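Side-chain contacts in response regulator (PDB 3QYY), which probably makes cyclic di-GMP as a diguanylate cyclase, this chain being its GGDEF domain with cyclic di-GMP and magnesium bound: residues Asn52-Pro55 and Ile56-Phe60; Ala100-Asp103 and Glu104-Lys108; Lys156-Gly159 and Gly160-Val164. All coordinates share one frame; numbering follows the deposited sequence.

Interaction 1: residues Asn52-Pro55 and Ile56-Phe60; sequences NLKP and INDRF. With C2E (9,9'-[(2R,3R,3aS,5S,7aR,9R,10R,10aS,12S,14aR)-3,5,10,12-tetrahydroxy-5,12-dioxidooctahydro-2H,7H-difuro[3,2-d:3',2'-j][1,3,7,9,2,8]tetraoxadiphosphacyclododecine-2,9-diyl]bis(2-amino-1,9-dihydro-6H-purin-6-one)), chain F.
Asn57 and Leu53, one helical turn apart, meet the same flat group, a guanine of the bound cyclic di-GMP (C2E). The amide of Asn57 meets the guanine along its N21/N31 side, the two planes about 28° apart. Its OD1 accepts from N21 of C2E at 2.9 Å along an almost straight bond (176°), while ND2 gives one hydrogen bond to C2E N31 at 3.0 Å and another to the ribose oxygen C2E O2A at 2.9 Å. Three bonds thus fix the rotation of the amide. Leu53 comes to the same base from outside its plane: methyl CD2 lies 3.6 Å from C2E N91, by the glycosidic bond. At the far end of the helix, Arg59 CG sits over one face of the Phe60 ring, displaced toward its rim.

Lys54 reaches the phosphate. With CG anti to the backbone N (chi1 -158°) and the chain extended beyond, it runs past the ribose and brings NZ to C2E O1P at 2.9 Å; the ammonium is also hydrogen-bonded to Tyr145 OH and forms a salt bridge with Asp149, both of the second subunit. Asn57 N, Asp58 N and Arg59 N bond to the carbonyls of Leu53, Lys54 and Pro55, continuing the helix that carries Leu53, Lys54 and Asn57 on the ligand's side. Asn57 reading the guanine is consistent with the nucleotide-binding site of GGDEF domains, occupied here by cyclic di-GMP, a competitive inhibitor.

Asn52 is tied to the backbone of Pro125 and His127. Leu53 and Ile56 pack on Val68 of helix 62-77; Leu53 also touches Leu69 there and the magnesium ligand Asp92, so helix 53-60 rests with one side on helix 62-77, its first turn reaching the loop of Asp92.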
ATOM      1  N   ASN B  52      10.579   1.636   4.628  1.00 21.56           N
ATOM      2  CA  ASN B  52      10.865   0.925   5.878  1.00 22.64           C
ATOM      3  C   ASN B  52      10.086   1.278   7.139  1.00 22.66           C
ATOM      4  O   ASN B  52      10.633   1.191   8.238  1.00 23.34           O
ATOM      5  CB  ASN B  52      12.354   1.089   6.183  1.00 22.79           C
ATOM      6  CG  ASN B  52      12.714   2.525   6.539  1.00 25.12           C
ATOM      7  OD1 ASN B  52      12.073   3.474   6.073  1.00 22.98           O
ATOM      8  ND2 ASN B  52      13.749   2.692   7.359  1.00 24.26           N
ATOM      9  N   LEU B  53       8.822   1.657   7.010  1.00 21.84           N
ATOM     10  CA  LEU B  53       8.051   2.006   8.197  1.00 20.74           C
ATOM     11  C   LEU B  53       7.609   0.799   9.020  1.00 21.39           C
ATOM     12  O   LEU B  53       7.594   0.853  10.247  1.00 20.85           O
ATOM     13  CB  LEU B  53       6.821   2.828   7.813  1.00 17.79           C
ATOM     14  CG  LEU B  53       5.986   3.322   9.002  1.00 19.56           C
ATOM     15  CD1 LEU B  53       6.879   4.114   9.963  1.00 16.72           C
ATOM     16  CD2 LEU B  53       4.840   4.188   8.500  1.00 18.55           C
ATOM     17  N   LYS B  54       7.254  -0.291   8.346  1.00 20.69           N
ATOM     18  CA  LYS B  54       6.785  -1.488   9.034  1.00 22.66           C
ATOM     19  C   LYS B  54       7.741  -2.026  10.101  1.00 22.39           C
ATOM     20  O   LYS B  54       7.330  -2.289  11.228  1.00 21.39           O
ATOM     21  CB  LYS B  54       6.462  -2.577   8.012  1.00 22.86           C
ATOM     22  CG  LYS B  54       5.500  -3.624   8.524  1.00 27.33           C
ATOM     23  CD  LYS B  54       4.864  -4.352   7.356  1.00 28.48           C
ATOM     24  CE  LYS B  54       3.780  -5.280   7.823  1.00 27.79           C
ATOM     25  NZ  LYS B  54       3.055  -5.841   6.658  1.00 25.30           N
ATOM     26  N   PRO B  55       9.026  -2.210   9.763  1.00 24.30           N
ATOM     27  CA  PRO B  55       9.934  -2.719  10.796  1.00 25.48           C
ATOM     28  C   PRO B  55       9.989  -1.807  12.028  1.00 24.64           C
ATOM     29  O   PRO B  55      10.197  -2.278  13.145  1.00 25.92           O
ATOM     30  CB  PRO B  55      11.276  -2.833  10.062  1.00 26.59           C
ATOM     31  CG  PRO B  55      11.148  -1.853   8.924  1.00 29.46           C
ATOM     32  CD  PRO B  55       9.725  -2.039   8.479  1.00 26.00           C
ATOM     33  N   ILE B  56       9.782  -0.509  11.829  1.00 23.56           N
ATOM     34  CA  ILE B  56       9.792   0.434  12.945  1.00 24.08           C
ATOM     35  C   ILE B  56       8.616   0.162  13.881  1.00 22.87           C
ATOM     36  O   ILE B  56       8.776   0.175  15.107  1.00 22.84           O
ATOM     37  CB  ILE B  56       9.751   1.903  12.443  1.00 24.04           C
ATOM     38  CG1 ILE B  56      11.056   2.225  11.709  1.00 24.34           C
ATOM     39  CG2 ILE B  56       9.552   2.861  13.620  1.00 24.23           C
ATOM     40  CD1 ILE B  56      11.077   3.578  11.012  1.00 25.63           C
ATOM     41  N   ASN B  57       7.436  -0.095  13.314  1.00 22.88           N
ATOM     42  CA  ASN B  57       6.262  -0.397  14.133  1.00 22.16           C
ATOM     43  C   ASN B  57       6.457  -1.717  14.880  1.00 25.04           C
ATOM     44  O   ASN B  57       6.107  -1.838  16.056  1.00 23.35           O
ATOM     45  CB  ASN B  57       4.993  -0.526  13.277  1.00 21.33           C
ATOM     46  CG  ASN B  57       4.466   0.812  12.789  1.00 19.94           C
ATOM     47  OD1 ASN B  57       4.407   1.787  13.542  1.00 19.85           O
ATOM     48  ND2 ASN B  57       4.054   0.855  11.526  1.00 16.79           N
ATOM     49  N   ASP B  58       7.008  -2.705  14.182  1.00 26.20           N
ATOM     50  CA  ASP B  58       7.227  -4.029  14.758  1.00 29.96           C
ATOM     51  C   ASP B  58       8.044  -4.041  16.047  1.00 31.46           C
ATOM     52  O   ASP B  58       7.695  -4.734  17.004  1.00 32.94           O
ATOM     53  CB  ASP B  58       7.899  -4.940  13.727  1.00 32.17           C
ATOM     54  CG  ASP B  58       7.010  -5.221  12.531  1.00 36.34           C
ATOM     55  OD1 ASP B  58       7.454  -5.946  11.620  1.00 38.08           O
ATOM     56  OD2 ASP B  58       5.866  -4.715  12.504  1.00 40.15           O
ATOM     57  N   ARG B  59       9.127  -3.277  16.083  1.00 32.04           N
ATOM     58  CA  ARG B  59       9.967  -3.261  17.271  1.00 35.27           C
ATOM     59  C   ARG B  59       9.672  -2.152  18.276  1.00 33.91           C
ATOM     60  O   ARG B  59       9.871  -2.339  19.477  1.00 34.71           O
ATOM     61  CB  ARG B  59      11.442  -3.202  16.867  1.00 38.42           C
ATOM     62  CG  ARG B  59      11.820  -2.004  16.024  1.00 41.69           C
ATOM     63  CD  ARG B  59      13.298  -2.041  15.678  1.00 46.75           C
ATOM     64  NE  ARG B  59      14.131  -2.120  16.875  1.00 49.99           N
ATOM     65  CZ  ARG B  59      15.461  -2.165  16.861  1.00 52.46           C
ATOM     66  NH1 ARG B  59      16.116  -2.138  15.707  1.00 53.42           N
ATOM     67  NH2 ARG B  59      16.135  -2.237  18.001  1.00 52.77           N
ATOM     68  N   PHE B  60       9.185  -1.010  17.797  1.00 32.09           N
ATOM     69  CA  PHE B  60       8.910   0.117  18.685  1.00 30.70           C
ATOM     70  C   PHE B  60       7.442   0.430  18.976  1.00 30.10           C
ATOM     71  O   PHE B  60       7.149   1.233  19.862  1.00 29.73           O
ATOM     72  CB  PHE B  60       9.600   1.373  18.146  1.00 30.62           C
ATOM     73  CG  PHE B  60      11.096   1.247  18.048  1.00 32.35           C
ATOM     74  CD1 PHE B  60      11.860   0.968  19.178  1.00 33.33           C
ATOM     75  CD2 PHE B  60      11.741   1.402  16.824  1.00 33.36           C
ATOM     76  CE1 PHE B  60      13.249   0.844  19.094  1.00 34.02           C
ATOM     77  CE2 PHE B  60      13.129   1.279  16.728  1.00 35.70           C
ATOM     78  CZ  PHE B  60      13.884   0.998  17.868  1.00 33.45           C
TER
HETATM   79  P1  C2E F 486       0.526  -2.751   7.375  1.00 16.03           P
HETATM   80  O2P C2E F 486      -0.289  -2.172   8.504  1.00 16.35           O
HETATM   81  O1P C2E F 486       0.840  -4.213   7.491  1.00 15.04           O
HETATM   82  O5' C2E F 486      -0.203  -2.554   5.992  1.00 14.85           O
HETATM   83  C5' C2E F 486       0.418  -3.035   4.782  1.00 14.51           C
HETATM   84  C4' C2E F 486      -0.503  -2.664   3.631  1.00 13.29           C
HETATM   85  O4' C2E F 486      -1.845  -3.086   3.768  1.00 13.45           O
HETATM   86  C3' C2E F 486      -0.575  -1.156   3.421  1.00 14.61           C
HETATM   87  O3' C2E F 486       0.557  -0.679   2.676  1.00 14.67           O
HETATM   88  C2' C2E F 486      -1.904  -1.028   2.739  1.00 13.41           C
HETATM   89  O2' C2E F 486      -1.702  -1.155   1.322  1.00 14.33           O
HETATM   90  C1' C2E F 486      -2.790  -2.148   3.271  1.00 12.04           C
HETATM   91  N9  C2E F 486      -3.614  -1.649   4.394  1.00 14.38           N
HETATM   92  C8  C2E F 486      -3.492  -1.980   5.701  1.00 15.54           C
HETATM   93  N7  C2E F 486      -4.414  -1.352   6.458  1.00 15.06           N
HETATM   94  C5  C2E F 486      -5.148  -0.607   5.634  1.00 15.94           C
HETATM   95  C6  C2E F 486      -6.309   0.306   5.775  1.00 17.77           C
HETATM   96  O6  C2E F 486      -6.823   0.514   6.904  1.00 18.74           O
HETATM   97  N1  C2E F 486      -6.804   0.899   4.660  1.00 15.60           N
HETATM   98  C2  C2E F 486      -6.273   0.687   3.423  1.00 15.69           C
HETATM   99  N2  C2E F 486      -6.811   1.302   2.355  1.00 15.28           N
HETATM  100  N3  C2E F 486      -5.196  -0.147   3.223  1.00 14.50           N
HETATM  101  C4  C2E F 486      -4.613  -0.802   4.275  1.00 13.48           C
HETATM  102  P11 C2E F 486       1.027   0.799   3.108  1.00 13.79           P
HETATM  103  O21 C2E F 486      -0.121   1.743   2.995  1.00 12.88           O
HETATM  104  O11 C2E F 486       2.152   1.115   2.186  1.00 14.78           O
HETATM  105  O5A C2E F 486       1.556   0.776   4.597  1.00 14.22           O
HETATM  106  C5A C2E F 486       2.678  -0.047   4.914  1.00 13.44           C
HETATM  107  C4A C2E F 486       2.982   0.037   6.382  1.00 14.43           C
HETATM  108  O4A C2E F 486       3.177   1.387   6.887  1.00 17.33           O
HETATM  109  C3A C2E F 486       1.886  -0.570   7.252  1.00 15.11           C
HETATM  110  O3A C2E F 486       1.966  -2.011   7.304  1.00 16.84           O
HETATM  111  C2A C2E F 486       2.146   0.095   8.567  1.00 15.00           C
HETATM  112  O2A C2E F 486       3.093  -0.707   9.297  1.00 14.12           O
HETATM  113  C1A C2E F 486       2.705   1.471   8.245  1.00 15.40           C
HETATM  114  N91 C2E F 486       1.664   2.519   8.440  1.00 15.96           N
HETATM  115  C81 C2E F 486       0.781   3.015   7.536  1.00 16.37           C
HETATM  116  N71 C2E F 486      -0.011   3.964   8.089  1.00 15.71           N
HETATM  117  C51 C2E F 486       0.358   4.091   9.374  1.00 16.84           C
HETATM  118  C61 C2E F 486      -0.047   4.909  10.553  1.00 17.56           C
HETATM  119  O61 C2E F 486      -0.967   5.755  10.486  1.00 18.30           O
HETATM  120  N11 C2E F 486       0.611   4.719  11.723  1.00 16.53           N
HETATM  121  C21 C2E F 486       1.628   3.808  11.864  1.00 17.76           C
HETATM  122  N21 C2E F 486       2.236   3.674  13.068  1.00 18.37           N
HETATM  123  N31 C2E F 486       2.048   3.031  10.826  1.00 16.95           N
HETATM  124  C41 C2E F 486       1.460   3.130   9.586  1.00 16.90           C

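Interaction 2: residues Ala100-Asp103 and Glu104-Lys108; sequences ASED and EATLK
Thr106 and Glu102 are joined by two hydrogen bonds on one acceptor. Glu102 O takes Thr106 N at 2.8 Å and, as a second donor, the hydroxyl Thr106 OG1 at 2.9 Å. The hydroxyl stands above the carbonyl plane, 39° out of it, because chi1 of Thr106 (-61°) folds OG1 back beside its own backbone N. The two side chains lie next to each other and point the same way, with Glu102 CG 3.7 Å from Thr106 OG1.

The start of the helix is closed by Ser101, which occupies the N-cap position. Its OG, placed between the backbone N and the carbonyl carbon (chi1 66°), accepts from Glu104 N in a weak bond of 3.5 Å. Ser101 O is the firmer acceptor, taking Ala105 N at 2.9 Å in a nearly straight bond that sets the first helical turn. Glu104 CB also rests against the cap, 3.6 Å from Ser101 OG. From there the glutamate chain runs extended and turns the flat face of its carboxylate to the methyl of Ala100, with Ala100 CB 3.8 Å from Glu104 OE2. Three acidic residues, Glu102, Asp103 and Glu104, thus gather in the first turn, where their charges would be expected to suit the positive end of the helix dipole. Beyond this shell, Glu102 OE1 has a long, weak ion pair with Arg165.

This is a plain helix start on the surface, away from the nucleotide and metal sites. It begins helix 102-116 just after strand 93-98. The inner side of the turn lies on the sheet: Ala105 packs on Val44 and Phe46 of strand 44-50, and Thr106 touches Leu163 of strand 162-165.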
ATOM      1  N   ALA B 100       7.707  25.679  -8.196  1.00 24.38           N
ATOM      2  CA  ALA B 100       9.043  26.177  -8.496  1.00 24.23           C
ATOM      3  C   ALA B 100       9.541  25.400  -9.709  1.00 25.01           C
ATOM      4  O   ALA B 100       8.883  24.466 -10.160  1.00 24.06           O
ATOM      5  CB  ALA B 100       9.964  25.938  -7.314  1.00 24.53           C
ATOM      6  N   SER B 101      10.695  25.783 -10.246  1.00 25.77           N
ATOM      7  CA  SER B 101      11.248  25.080 -11.400  1.00 26.89           C
ATOM      8  C   SER B 101      11.624  23.661 -10.972  1.00 25.99           C
ATOM      9  O   SER B 101      11.908  23.415  -9.798  1.00 25.36           O
ATOM     10  CB  SER B 101      12.490  25.807 -11.921  1.00 27.53           C
ATOM     11  OG  SER B 101      13.542  25.745 -10.974  1.00 30.08           O
ATOM     12  N   GLU B 102      11.638  22.731 -11.919  1.00 25.84           N
ATOM     13  CA  GLU B 102      11.970  21.346 -11.603  1.00 26.90           C
ATOM     14  C   GLU B 102      13.306  21.189 -10.877  1.00 28.49           C
ATOM     15  O   GLU B 102      13.404  20.447  -9.897  1.00 27.16           O
ATOM     16  CB  GLU B 102      11.972  20.492 -12.875  1.00 27.98           C
ATOM     17  CG  GLU B 102      12.192  19.008 -12.599  1.00 28.71           C
ATOM     18  CD  GLU B 102      12.137  18.159 -13.850  1.00 31.63           C
ATOM     19  OE1 GLU B 102      12.226  16.919 -13.726  1.00 32.36           O
ATOM     20  OE2 GLU B 102      12.006  18.726 -14.954  1.00 32.47           O
ATOM     21  N   ASP B 103      14.338  21.880 -11.354  1.00 30.38           N
ATOM     22  CA  ASP B 103      15.655  21.796 -10.725  1.00 31.75           C
ATOM     23  C   ASP B 103      15.601  22.162  -9.245  1.00 30.99           C
ATOM     24  O   ASP B 103      16.081  21.415  -8.392  1.00 31.81           O
ATOM     25  CB  ASP B 103      16.648  22.718 -11.442  1.00 35.98           C
ATOM     26  CG  ASP B 103      17.024  22.208 -12.820  1.00 39.25           C
ATOM     27  OD1 ASP B 103      17.721  22.941 -13.553  1.00 43.09           O
ATOM     28  OD2 ASP B 103      16.629  21.075 -13.170  1.00 42.49           O
ATOM     29  N   GLU B 104      15.014  23.312  -8.944  1.00 29.49           N
ATOM     30  CA  GLU B 104      14.904  23.772  -7.566  1.00 29.97           C
ATOM     31  C   GLU B 104      14.086  22.795  -6.724  1.00 28.49           C
ATOM     32  O   GLU B 104      14.512  22.377  -5.650  1.00 27.19           O
ATOM     33  CB  GLU B 104      14.255  25.157  -7.529  1.00 31.05           C
ATOM     34  CG  GLU B 104      14.003  25.693  -6.128  1.00 36.02           C
ATOM     35  CD  GLU B 104      13.389  27.082  -6.135  1.00 38.56           C
ATOM     36  OE1 GLU B 104      13.009  27.570  -5.049  1.00 40.02           O
ATOM     37  OE2 GLU B 104      13.290  27.685  -7.225  1.00 40.06           O
ATOM     38  N   ALA B 105      12.911  22.430  -7.224  1.00 27.96           N
ATOM     39  CA  ALA B 105      12.035  21.507  -6.513  1.00 28.17           C
ATOM     40  C   ALA B 105      12.717  20.172  -6.231  1.00 28.60           C
ATOM     41  O   ALA B 105      12.714  19.691  -5.097  1.00 28.66           O
ATOM     42  CB  ALA B 105      10.757  21.285  -7.315  1.00 26.88           C
ATOM     43  N   THR B 106      13.303  19.578  -7.266  1.00 28.76           N
ATOM     44  CA  THR B 106      13.976  18.292  -7.138  1.00 29.94           C
ATOM     45  C   THR B 106      15.180  18.328  -6.204  1.00 31.57           C
ATOM     46  O   THR B 106      15.384  17.409  -5.411  1.00 30.88           O
ATOM     47  CB  THR B 106      14.421  17.773  -8.516  1.00 30.55           C
ATOM     48  OG1 THR B 106      13.265  17.596  -9.345  1.00 31.86           O
ATOM     49  CG2 THR B 106      15.150  16.441  -8.381  1.00 32.78           C
ATOM     50  N   LEU B 107      15.977  19.385  -6.292  1.00 32.95           N
ATOM     51  CA  LEU B 107      17.149  19.507  -5.434  1.00 34.36           C
ATOM     52  C   LEU B 107      16.749  19.654  -3.973  1.00 34.25           C
ATOM     53  O   LEU B 107      17.402  19.112  -3.084  1.00 33.57           O
ATOM     54  CB  LEU B 107      18.005  20.701  -5.867  1.00 36.43           C
ATOM     55  CG  LEU B 107      19.047  20.417  -6.952  1.00 37.36           C
ATOM     56  CD1 LEU B 107      20.099  19.468  -6.397  1.00 38.36           C
ATOM     57  CD2 LEU B 107      18.385  19.816  -8.187  1.00 38.53           C
ATOM     58  N   LYS B 108      15.670  20.389  -3.732  1.00 34.35           N
ATOM     59  CA  LYS B 108      15.180  20.601  -2.379  1.00 36.20           C
ATOM     60  C   LYS B 108      14.649  19.285  -1.804  1.00 36.02           C
ATOM     61  O   LYS B 108      14.863  18.973  -0.631  1.00 35.52           O
ATOM     62  CB  LYS B 108      14.060  21.642  -2.389  1.00 37.66           C
ATOM     63  CG  LYS B 108      13.715  22.200  -1.024  1.00 42.11           C
ATOM     64  CD  LYS B 108      14.624  23.358  -0.642  1.00 44.78           C
ATOM     65  CE  LYS B 108      14.390  24.557  -1.552  1.00 46.30           C
ATOM     66  NZ  LYS B 108      15.198  25.739  -1.141  1.00 47.74           N
TER

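Interaction 3: residues Lys156-Gly159 and Gly160-Val164; sequences KFSG and GRRLV
Between Lys156 and Gly160 the backbone turns out of helix 141-157 through a Schellman motif. Gly159, with phi 121°, is its C-prime residue: Gly160 N turns back to Ala155 O, while Gly159 N reaches Lys156 O in a weak bond of 3.4 Å. Positive phi persists for two residues more, Gly160 (73°) and Arg161, before the chain extends toward strand 162-165. Glycines thus hold the first two of the three positive-phi positions after the helix.

The turn is the second connection of a beta-alpha-beta unit, in which strand 128-134 leads to helix 141-157 and then to the parallel strand 162-165. Arg162 and Val164 make backbone hydrogen bonds with strand 128-134.

Across the turn the side chains of Ser158 and Arg162 meet. Ser158 OG presses on the aliphatic part of the arginine, 3.0 Å from Arg162 CD, and lies oblique to the guanidinium. Although Ser158 OG is 3.1 Å from Arg162 NH2, the angle is too poor for a hydrogen bond; the hydroxyl turns to the carbonyls of Ala155 and Arg154 in the last helical turn, which must share its single proton or take it in turn. A bend at chi3 (-66°) of Arg162 brings its NH2 alongside Ser158, 3.5 Å from Ser158 CB. Lys156 faces the active site, its NZ forming salt bridges with Asp51 and the magnesium ligand Asp49. Asp51 OD1 accepts in turn from Arg161 N, and the Arg161 guanidinium pairs with Glu117. At the subunit interface the Phe157 ring meets Phe157 of the second subunit, and Lys156 packs on that ring as well.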
ATOM      1  N   LYS B 156      10.656   2.612  -6.688  1.00 23.46           N
ATOM      2  CA  LYS B 156      10.398   1.545  -5.732  1.00 23.75           C
ATOM      3  C   LYS B 156      10.981   0.202  -6.176  1.00 24.21           C
ATOM      4  O   LYS B 156      11.673  -0.466  -5.408  1.00 24.10           O
ATOM      5  CB  LYS B 156       8.887   1.401  -5.514  1.00 24.99           C
ATOM      6  CG  LYS B 156       8.489   0.199  -4.663  1.00 26.99           C
ATOM      7  CD  LYS B 156       8.834   0.385  -3.193  1.00 29.49           C
ATOM      8  CE  LYS B 156       7.901   1.383  -2.523  1.00 30.01           C
ATOM      9  NZ  LYS B 156       8.081   1.415  -1.038  1.00 29.15           N
ATOM     10  N   PHE B 157      10.705  -0.185  -7.416  1.00 24.16           N
ATOM     11  CA  PHE B 157      11.193  -1.459  -7.932  1.00 26.79           C
ATOM     12  C   PHE B 157      12.654  -1.472  -8.365  1.00 27.51           C
ATOM     13  O   PHE B 157      13.172  -2.512  -8.773  1.00 27.19           O
ATOM     14  CB  PHE B 157      10.304  -1.937  -9.082  1.00 27.69           C
ATOM     15  CG  PHE B 157       9.044  -2.607  -8.623  1.00 31.16           C
ATOM     16  CD1 PHE B 157       8.047  -1.881  -7.979  1.00 31.07           C
ATOM     17  CD2 PHE B 157       8.867  -3.979  -8.802  1.00 32.52           C
ATOM     18  CE1 PHE B 157       6.891  -2.509  -7.516  1.00 33.30           C
ATOM     19  CE2 PHE B 157       7.717  -4.618  -8.344  1.00 33.10           C
ATOM     20  CZ  PHE B 157       6.725  -3.881  -7.699  1.00 33.69           C
ATOM     21  N   SER B 158      13.323  -0.328  -8.273  1.00 27.62           N
ATOM     22  CA  SER B 158      14.731  -0.265  -8.639  1.00 28.92           C
ATOM     23  C   SER B 158      15.583  -0.273  -7.374  1.00 29.69           C
ATOM     24  O   SER B 158      16.795  -0.067  -7.428  1.00 32.67           O
ATOM     25  CB  SER B 158      15.023   0.996  -9.461  1.00 29.68           C
ATOM     26  OG  SER B 158      14.849   2.167  -8.686  1.00 32.40           O
ATOM     27  N   GLY B 159      14.942  -0.504  -6.231  1.00 29.43           N
ATOM     28  CA  GLY B 159      15.674  -0.540  -4.977  1.00 28.85           C
ATOM     29  C   GLY B 159      15.212   0.468  -3.942  1.00 28.12           C
ATOM     30  O   GLY B 159      15.603   0.388  -2.780  1.00 26.16           O
ATOM     31  N   GLY B 160      14.386   1.420  -4.359  1.00 28.48           N
ATOM     32  CA  GLY B 160      13.898   2.423  -3.430  1.00 29.20           C
ATOM     33  C   GLY B 160      14.963   3.432  -3.045  1.00 29.63           C
ATOM     34  O   GLY B 160      16.006   3.524  -3.694  1.00 30.31           O
ATOM     35  N   ARG B 161      14.700   4.183  -1.980  1.00 30.60           N
ATOM     36  CA  ARG B 161      15.622   5.206  -1.490  1.00 31.50           C
ATOM     37  C   ARG B 161      16.169   6.059  -2.628  1.00 30.76           C
ATOM     38  O   ARG B 161      17.367   6.330  -2.692  1.00 30.09           O
ATOM     39  CB  ARG B 161      16.787   4.562  -0.730  1.00 33.17           C
ATOM     40  CG  ARG B 161      16.367   3.693   0.443  1.00 35.68           C
ATOM     41  CD  ARG B 161      17.461   3.628   1.498  1.00 38.62           C
ATOM     42  NE  ARG B 161      18.736   3.166   0.960  1.00 43.12           N
ATOM     43  CZ  ARG B 161      19.874   3.154   1.649  1.00 44.23           C
ATOM     44  NH1 ARG B 161      20.990   2.716   1.081  1.00 46.23           N
ATOM     45  NH2 ARG B 161      19.899   3.584   2.903  1.00 44.43           N
ATOM     46  N   ARG B 162      15.284   6.487  -3.524  1.00 30.50           N
ATOM     47  CA  ARG B 162      15.689   7.298  -4.662  1.00 29.57           C
ATOM     48  C   ARG B 162      14.503   7.996  -5.311  1.00 28.60           C
ATOM     49  O   ARG B 162      13.346   7.656  -5.052  1.00 26.46           O
ATOM     50  CB  ARG B 162      16.384   6.419  -5.703  1.00 31.18           C
ATOM     51  CG  ARG B 162      15.500   5.299  -6.226  1.00 34.25           C
ATOM     52  CD  ARG B 162      16.281   4.328  -7.094  1.00 37.20           C
ATOM     53  NE  ARG B 162      16.758   4.945  -8.327  1.00 40.50           N
ATOM     54  CZ  ARG B 162      17.469   4.309  -9.251  1.00 42.33           C
ATOM     55  NH1 ARG B 162      17.862   4.945 -10.348  1.00 42.69           N
ATOM     56  NH2 ARG B 162      17.790   3.032  -9.080  1.00 42.74           N
ATOM     57  N   LEU B 163      14.807   8.969  -6.161  1.00 27.42           N
ATOM     58  CA  LEU B 163      13.793   9.728  -6.883  1.00 26.79           C
ATOM     59  C   LEU B 163      13.944   9.505  -8.380  1.00 26.84           C
ATOM     60  O   LEU B 163      15.028   9.687  -8.934  1.00 28.16           O
ATOM     61  CB  LEU B 163      13.930  11.225  -6.591  1.00 26.87           C
ATOM     62  CG  LEU B 163      13.201  12.166  -7.560  1.00 27.63           C
ATOM     63  CD1 LEU B 163      11.694  12.038  -7.391  1.00 25.63           C
ATOM     64  CD2 LEU B 163      13.639  13.600  -7.306  1.00 27.95           C
ATOM     65  N   VAL B 164      12.858   9.103  -9.029  1.00 25.64           N
ATOM     66  CA  VAL B 164      12.850   8.891 -10.472  1.00 25.89           C
ATOM     67  C   VAL B 164      11.897   9.916 -11.078  1.00 26.53           C
ATOM     68  O   VAL B 164      10.803  10.131 -10.554  1.00 25.25           O
ATOM     69  CB  VAL B 164      12.360   7.472 -10.834  1.00 26.22           C
ATOM     70  CG1 VAL B 164      12.146   7.362 -12.337  1.00 26.20           C
ATOM     71  CG2 VAL B 164      13.377   6.441 -10.369  1.00 24.94           C
TER

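In the fold
From the N terminus the three contacts follow in series, none nesting in or crossing another, and each closes only a turn of continuous chain. Interaction 1 comes first, after strand 44-50, and sets helix 53-60 beside the ligand. Interaction 2 starts helix 102-116 on the opposite side of the chain's centre, its own centre 31 Å from that of interaction 1. Interaction 3 leaves helix 141-157 for the edge strand 162-165; its nearest atoms are about 6 Å from interaction 1, near the magnesium site. Interactions 2 and 3 touch directly, Thr106 CG2 lying 3.4 Å from Leu163 CD2, which joins helix 102-116 to the last strand of the sheet.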